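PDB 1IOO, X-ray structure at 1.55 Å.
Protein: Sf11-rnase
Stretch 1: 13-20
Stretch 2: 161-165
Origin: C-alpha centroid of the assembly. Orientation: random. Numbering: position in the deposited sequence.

Stretch 1 13-20: ASFCYANH
Stretch 2 (161-165) PELYE

Residues 13-18 form the last part of a helix that begins earlier in the chain, and residues 162-165 lie in a β-strand that continues beyond the stretch. The two elements cross almost at right angles, with 96° between their N-to-C directions (signed crossing angle -96°) and 7.8 Å between their axes at closest approach. The register is set by Ser14 and Tyr164, whose CA atoms lie 5.5 Å apart. Helical torsions run from -55/-41 at Ala13 through -58/-43 at Phe15 to -98/-14 at Ala18; Asn19, at -137/163, is the first residue to leave them, and His20 follows at -81/122. The final turn is held by Ala18 N to Ser14 O at 3.1 Å and Tyr17 N to Ser14 O at 3.0 Å, together with a weak bond from Asn19 N to Phe15 O at 2.9 Å. Along the strand, phi/psi is -138/153 at Glu162, -65/117 at Leu163, -108/-50 at Tyr164 and -147/156 at Glu165, so Tyr164 interrupts the extended pattern with its negative psi.

The CA-to-CB bond of Ser14 points toward the strand, and Ser14 CB lies 3.2 Å from Leu163 O. In the t rotamer, Ser14 OG donates a hydrogen bond of 2.8 Å to Glu162 OE1. The CA-to-CB bond of Glu162 also points toward the helix, with chi1 p, chi2 t and chi3 -85°, and both its carboxylate oxygens have further hydrogen bonds elsewhere in the structure. Its OE2 comes within 4.2 Å of Tyr17 CD2, a looser contact with an exposed ring (chi1 t, chi2 74°).

Tyr164 has the largest area covered by the opposite stretch. Its CA-to-CB bond runs sideways, but chi1 t and chi2 70° bring the end of the ring nearer the helix. Ser14 OG sits at the ring edge, 3.4 Å from Tyr164 CD1, while Ala18 CB approaches obliquely to 4.1 Å from Tyr164 CE1. Phe15 (chi1 t, chi2 90°) adds an apolar contact, its CD1 lying 4.2 Å from Tyr164 CZ.

Asn19, in the m rotamer with chi2 -71°, ties the helix end to the tyrosine hydroxyl. Its ND2 donates to Tyr164 OH at 3.0 Å with an angle of 159°, and also to Phe15 O at 3.0 Å with a more bent angle of 136°. The amide thus links the last turn to the strand residue. One water also bridges the two side chains, donating to Asn19 OD1 at 2.9 Å, and the same water forms a hydrogen bond of 3.2 Å with Tyr164 OH.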

# COMPACT_ATOMS: atom_id res chain seq x y z
N ALA A 13 2.62 2.86 -11.88
CA ALA A 13 3.59 2.84 -12.95
C ALA A 13 4.72 1.85 -12.66
O ALA A 13 5.17 1.13 -13.55
CB ALA A 13 4.15 4.23 -13.18
N SER A 14 5.16 1.81 -11.41
CA SER A 14 6.22 0.90 -11.02
C SER A 14 5.70 -0.54 -10.95
O SER A 14 6.34 -1.47 -11.44
CB SER A 14 6.82 1.30 -9.68
OG SER A 14 7.92 0.48 -9.33
N PHE A 15 4.53 -0.72 -10.34
CA PHE A 15 3.97 -2.05 -10.21
C PHE A 15 3.78 -2.71 -11.57
O PHE A 15 4.08 -3.89 -11.74
CB PHE A 15 2.61 -2.00 -9.49
CG PHE A 15 2.00 -3.35 -9.28
CD1 PHE A 15 2.27 -4.08 -8.13
CD2 PHE A 15 1.19 -3.92 -10.26
CE1 PHE A 15 1.74 -5.36 -7.95
CE2 PHE A 15 0.66 -5.19 -10.10
CZ PHE A 15 0.93 -5.92 -8.94
N CYS A 16 3.29 -1.95 -12.54
CA CYS A 16 3.01 -2.51 -13.86
C CYS A 16 4.28 -2.66 -14.70
O CYS A 16 4.24 -3.27 -15.78
CB CYS A 16 1.95 -1.68 -14.57
SG CYS A 16 0.35 -1.88 -13.74
N TYR A 17 5.39 -2.12 -14.22
CA TYR A 17 6.65 -2.28 -14.92
C TYR A 17 7.37 -3.53 -14.43
O TYR A 17 8.11 -4.17 -15.18
CB TYR A 17 7.56 -1.06 -14.70
CG TYR A 17 8.66 -0.93 -15.72
CD1 TYR A 17 8.39 -0.52 -17.03
CD2 TYR A 17 9.99 -1.24 -15.40
CE1 TYR A 17 9.39 -0.40 -17.98
CE2 TYR A 17 11.00 -1.13 -16.35
CZ TYR A 17 10.69 -0.71 -17.63
OH TYR A 17 11.69 -0.57 -18.57
N ALA A 18 7.12 -3.89 -13.18
CA ALA A 18 7.76 -5.05 -12.57
C ALA A 18 6.85 -6.28 -12.61
O ALA A 18 7.31 -7.40 -12.37
CB ALA A 18 8.12 -4.73 -11.13
N ASN A 19 5.57 -6.06 -12.91
CA ASN A 19 4.61 -7.16 -12.96
C ASN A 19 3.71 -7.03 -14.17
O ASN A 19 3.61 -5.96 -14.77
CB ASN A 19 3.74 -7.17 -11.71
CG ASN A 19 4.55 -7.16 -10.43
OD1 ASN A 19 5.18 -8.15 -10.07
ND2 ASN A 19 4.53 -6.03 -9.73
N HIS A 20 3.05 -8.13 -14.53
CA HIS A 20 2.11 -8.09 -15.63
C HIS A 20 0.77 -7.53 -15.17
O HIS A 20 0.16 -8.06 -14.24
CB HIS A 20 1.88 -9.48 -16.22
CG HIS A 20 0.84 -9.51 -17.28
ND1 HIS A 20 0.98 -8.84 -18.48
CD2 HIS A 20 -0.40 -10.07 -17.31
CE1 HIS A 20 -0.12 -8.99 -19.20
NE2 HIS A 20 -0.97 -9.73 -18.51
N PRO A 161 17.37 1.27 -8.62
CA PRO A 161 16.25 1.18 -7.69
C PRO A 161 15.18 2.20 -8.03
O PRO A 161 15.49 3.31 -8.47
CB PRO A 161 16.91 1.44 -6.34
CG PRO A 161 18.04 2.36 -6.68
CD PRO A 161 18.60 1.72 -7.94
N GLU A 162 13.93 1.82 -7.84
CA GLU A 162 12.83 2.72 -8.11
C GLU A 162 11.76 2.63 -7.04
O GLU A 162 11.62 1.61 -6.37
CB GLU A 162 12.21 2.44 -9.48
CG GLU A 162 11.54 1.10 -9.64
CD GLU A 162 10.95 0.94 -11.02
OE1 GLU A 162 9.80 1.39 -11.24
OE2 GLU A 162 11.64 0.39 -11.90
N LEU A 163 11.03 3.73 -6.85
CA LEU A 163 9.97 3.76 -5.86
C LEU A 163 8.87 2.80 -6.26
O LEU A 163 8.23 2.97 -7.29
CB LEU A 163 9.42 5.18 -5.74
CG LEU A 163 8.42 5.43 -4.60
CD1 LEU A 163 9.08 5.16 -3.26
CD2 LEU A 163 7.94 6.87 -4.67
N TYR A 164 8.65 1.78 -5.43
CA TYR A 164 7.68 0.74 -5.73
C TYR A 164 6.43 0.85 -4.87
O TYR A 164 5.30 0.82 -5.38
CB TYR A 164 8.37 -0.60 -5.50
CG TYR A 164 7.58 -1.82 -5.90
CD1 TYR A 164 7.33 -2.10 -7.25
CD2 TYR A 164 7.13 -2.72 -4.94
CE1 TYR A 164 6.66 -3.25 -7.63
CE2 TYR A 164 6.45 -3.87 -5.31
CZ TYR A 164 6.22 -4.14 -6.65
OH TYR A 164 5.57 -5.30 -7.02
N GLU A 165 6.63 0.99 -3.56
CA GLU A 165 5.52 1.11 -2.62
C GLU A 165 5.91 2.00 -1.45
O GLU A 165 7.09 2.16 -1.15
CB GLU A 165 5.13 -0.26 -2.04
CG GLU A 165 4.74 -1.32 -3.03
CD GLU A 165 4.55 -2.68 -2.37
OE1 GLU A 165 5.32 -3.00 -1.43
OE2 GLU A 165 3.66 -3.44 -2.79
O HOH W 1 7.29 -7.74 -8.08